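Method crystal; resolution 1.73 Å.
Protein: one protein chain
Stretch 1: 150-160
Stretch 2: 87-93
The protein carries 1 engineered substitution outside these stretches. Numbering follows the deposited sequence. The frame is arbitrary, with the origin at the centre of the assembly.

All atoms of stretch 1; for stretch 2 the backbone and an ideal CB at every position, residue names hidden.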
# COMPACT_ATOMS: atom_id res chain seq x y z
N ALA A 150 12.64 -16.48 0.22
CA ALA A 150 12.53 -16.61 -1.23
C ALA A 150 13.78 -16.14 -1.96
O ALA A 150 14.19 -16.79 -2.92
CB ALA A 150 11.33 -15.84 -1.73
N LEU A 151 14.36 -15.00 -1.52
CA LEU A 151 15.54 -14.41 -2.16
C LEU A 151 16.86 -14.70 -1.45
O LEU A 151 17.93 -14.25 -1.90
CB LEU A 151 15.31 -12.89 -2.33
CG LEU A 151 14.20 -12.48 -3.31
CD1 LEU A 151 13.85 -11.03 -3.14
CD2 LEU A 151 14.57 -12.80 -4.75
N ASN A 152 16.81 -15.51 -0.37
CA ASN A 152 17.94 -15.85 0.49
C ASN A 152 18.66 -14.56 0.89
O ASN A 152 19.88 -14.42 0.71
CB ASN A 152 18.88 -16.90 -0.17
CG ASN A 152 19.80 -17.55 0.83
OD1 ASN A 152 19.72 -17.32 2.04
ND2 ASN A 152 20.73 -18.34 0.33
N LEU A 153 17.89 -13.58 1.39
CA LEU A 153 18.42 -12.27 1.72
C LEU A 153 19.33 -12.26 2.94
O LEU A 153 19.05 -12.98 3.90
CB LEU A 153 17.27 -11.26 1.95
CG LEU A 153 16.37 -10.93 0.76
CD1 LEU A 153 15.28 -9.95 1.17
CD2 LEU A 153 17.17 -10.33 -0.41
N PRO A 154 20.35 -11.36 2.97
CA PRO A 154 21.14 -11.21 4.21
C PRO A 154 20.25 -10.69 5.34
O PRO A 154 19.22 -10.04 5.08
CB PRO A 154 22.19 -10.15 3.86
CG PRO A 154 22.08 -9.92 2.40
CD PRO A 154 20.75 -10.38 1.94
N GLU A 155 20.64 -10.97 6.59
CA GLU A 155 19.94 -10.53 7.79
C GLU A 155 19.74 -9.02 7.79
O GLU A 155 20.70 -8.27 7.61
CB GLU A 155 20.76 -10.96 9.03
CG GLU A 155 20.05 -10.76 10.36
CD GLU A 155 18.74 -11.50 10.54
OE1 GLU A 155 18.71 -12.73 10.33
OE2 GLU A 155 17.74 -10.84 10.90
N GLY A 156 18.48 -8.60 7.90
CA GLY A 156 18.08 -7.20 7.95
C GLY A 156 18.21 -6.37 6.69
O GLY A 156 18.08 -5.14 6.75
N LYS A 157 18.45 -7.00 5.54
CA LYS A 157 18.61 -6.29 4.26
C LYS A 157 17.46 -6.58 3.29
O LYS A 157 16.89 -7.67 3.30
CB LYS A 157 19.95 -6.63 3.59
CG LYS A 157 21.20 -6.19 4.38
CD LYS A 157 21.67 -4.80 3.97
CE LYS A 157 23.18 -4.65 3.99
NZ LYS A 157 23.69 -4.36 5.35
N GLY A 158 17.13 -5.57 2.48
CA GLY A 158 16.14 -5.63 1.41
C GLY A 158 14.70 -5.87 1.82
O GLY A 158 13.91 -6.29 0.99
N ILE A 159 14.35 -5.60 3.09
CA ILE A 159 12.99 -5.81 3.61
C ILE A 159 12.48 -4.59 4.36
O ILE A 159 11.51 -4.73 5.11
CB ILE A 159 12.92 -7.08 4.52
CG1 ILE A 159 13.96 -6.98 5.69
CG2 ILE A 159 13.03 -8.37 3.70
CD1 ILE A 159 13.67 -7.83 6.90
N SER A 160 13.11 -3.38 4.19
CA SER A 160 12.64 -2.17 4.89
C SER A 160 11.17 -1.89 4.61
O SER A 160 10.45 -1.44 5.51
CB SER A 160 13.52 -0.96 4.56
OG SER A 160 13.10 0.17 5.31
N UNK A 87 15.23 2.56 -0.01
CA UNK A 87 16.27 1.78 0.64
C UNK A 87 16.34 0.35 0.08
O UNK A 87 17.42 -0.10 -0.28
CB UNK A 87 16.03 1.74 2.15
N UNK A 88 15.19 -0.32 -0.06
CA UNK A 88 15.16 -1.67 -0.65
C UNK A 88 15.62 -1.62 -2.10
O UNK A 88 16.38 -2.47 -2.51
CB UNK A 88 13.76 -2.27 -0.56
N UNK A 89 15.20 -0.58 -2.85
CA UNK A 89 15.63 -0.42 -4.24
C UNK A 89 17.16 -0.26 -4.35
O UNK A 89 17.79 -0.87 -5.21
CB UNK A 89 14.93 0.79 -4.86
N UNK A 90 17.77 0.51 -3.43
CA UNK A 90 19.22 0.63 -3.41
C UNK A 90 19.86 -0.76 -3.11
O UNK A 90 20.88 -1.08 -3.71
CB UNK A 90 19.65 1.67 -2.37
N UNK A 91 19.27 -1.58 -2.20
CA UNK A 91 19.85 -2.90 -1.92
C UNK A 91 19.86 -3.78 -3.19
O UNK A 91 20.87 -4.42 -3.49
CB UNK A 91 19.07 -3.59 -0.80
N UNK A 92 18.72 -3.83 -3.90
CA UNK A 92 18.62 -4.66 -5.10
C UNK A 92 19.41 -4.13 -6.32
O UNK A 92 20.00 -4.92 -7.07
CB UNK A 92 17.14 -4.80 -5.48
N UNK A 93 19.40 -2.81 -6.53
CA UNK A 93 20.05 -2.24 -7.72
C UNK A 93 21.48 -1.73 -7.53
O UNK A 93 22.16 -1.49 -8.54
CB UNK A 93 19.19 -1.08 -8.24

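Residues 87–93 form a regular helical segment, and the loop 152–159, with its type II turn from Pro154 to Lys157, and the 3-10 residue Ser160 run past one side of it, coming nearest where the CA of Gly158 lies 4.6 Å from the CA of position 88.

At position 87 the CA-to-CB bond points toward stretch 1, with the ideal CB 4.4 Å from the CB of Ser160. Beyond it lie the Ser160 hydroxyl and open space, so a polar side chain of medium length would suit, whether acid, amide or a longer base. The residue is Glu87, extended with chi1 and chi2 both t. Its OE2 comes within 3.5 Å of Ser160 CB, but the polar link is made through water: one molecule lies 2.6 Å from Ser160 OG and donates a weak hydrogen bond to Glu87 OE1 at 2.8 Å.

Position 88 faces the backbone of 158–160. Its ideal CB is 4.3 Å from Gly158 O and 4.9 Å from Ser160 N, an amide that invites a short acceptor. Asp, Asn or Ser could all be considered, whereas a bulky apolar group would leave that amide without a partner from this position. The residue is Asp88, whose OD1 accepts a hydrogen bond from Ser160 N at 2.8 Å. Two waters extend the contact. One donates to both Asp88 OD1 and Glu87 OE2 and accepts a weak bond from Gly158 N; the other bridges Asp88 OD2 and Gly158 O, donating to each, at 2.9 Å and 2.6 Å. The carboxylate thus meets the loop backbone directly at Ser160 N and through water at Gly158 O and, weakly, Gly158 N.

Positions 89 and 90 have no atom of stretch 1 within 5.5 Å of their ideal CB, so the visible atoms barely restrict them; they are Leu89 and Gln90.

Position 91 again points toward the loop, its ideal CB 4.2 Å from Gly158 CA. Leu153, Pro154 and the aliphatic start of Lys157 border the space ahead, which calls for a large apolar group: Phe, Tyr, Leu or Met. It is Phe91, chi1 t. Lys157 CB and Gly158 N lie over one face of the ring, the former in a CH-pi contact 4.2 Å from the ring centroid. Pro154 CD approaches CZ of Phe91 to 3.6 Å, and Leu153 CD2 approaches its CE2 to 3.7 Å. Glycine at 158 leaves room for this ring: an ideal CB there would fall 2.9 Å from Phe91 CD2, a clash.

At position 92 the CA-to-CB bond runs sideways and the CB itself touches nothing, but a long side chain can reach back to Leu151 and Leu153. Phe, Tyr or Met could span that gap; a shorter branch such as Leu would stop short of it. Phe92, with chi1 m, brings its ring end nearer: CE1 lies 3.9 Å from both Leu151 CD1 and Leu153 CD2, while Gly158 O sits at the ring edge, 3.7 Å from CE2 of Phe92.

Position 93 is out of reach and unconstrained by stretch 1; it is Tyr93.

Stretch 2 (87-93) EDLQFFY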
# COMPACT_ATOMS: atom_id res chain seq x y z
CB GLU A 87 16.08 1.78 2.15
CG GLU A 87 17.31 1.26 2.87
CD GLU A 87 17.13 1.18 4.36
OE1 GLU A 87 17.28 2.22 5.04
OE2 GLU A 87 16.85 0.07 4.85
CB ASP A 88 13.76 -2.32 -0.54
CG ASP A 88 13.37 -2.62 0.90
OD1 ASP A 88 14.26 -2.62 1.78
OD2 ASP A 88 12.17 -2.87 1.13
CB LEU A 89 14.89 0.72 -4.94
CG LEU A 89 13.45 0.38 -5.32
CD1 LEU A 89 12.66 1.63 -5.53
CD2 LEU A 89 13.41 -0.52 -6.58
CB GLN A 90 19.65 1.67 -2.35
CG GLN A 90 21.17 2.02 -2.35
CD GLN A 90 22.04 0.96 -1.68
OE1 GLN A 90 21.72 0.44 -0.60
NE2 GLN A 90 23.14 0.57 -2.33
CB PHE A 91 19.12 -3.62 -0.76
CG PHE A 91 19.55 -5.07 -0.62
CD1 PHE A 91 20.76 -5.39 -0.01
CD2 PHE A 91 18.81 -6.09 -1.19
CE1 PHE A 91 21.19 -6.72 0.07
CE2 PHE A 91 19.25 -7.41 -1.14
CZ PHE A 91 20.43 -7.72 -0.51
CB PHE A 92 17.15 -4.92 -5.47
CG PHE A 92 16.52 -5.83 -4.46
CD1 PHE A 92 16.83 -7.18 -4.43
CD2 PHE A 92 15.66 -5.33 -3.48
CE1 PHE A 92 16.30 -8.02 -3.44
CE2 PHE A 92 15.13 -6.16 -2.49
CZ PHE A 92 15.44 -7.50 -2.48
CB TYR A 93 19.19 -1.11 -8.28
CG TYR A 93 17.98 -1.61 -9.03
CD1 TYR A 93 18.08 -2.07 -10.34
CD2 TYR A 93 16.71 -1.59 -8.44
CE1 TYR A 93 16.97 -2.51 -11.04
CE2 TYR A 93 15.58 -2.02 -9.14
CZ TYR A 93 15.72 -2.49 -10.44
OH TYR A 93 14.63 -2.93 -11.15
O HOH W 1 16.66 -2.18 2.87
O HOH W 2 14.56 2.35 5.56
O HOH W 3 11.69 -5.44 -0.10
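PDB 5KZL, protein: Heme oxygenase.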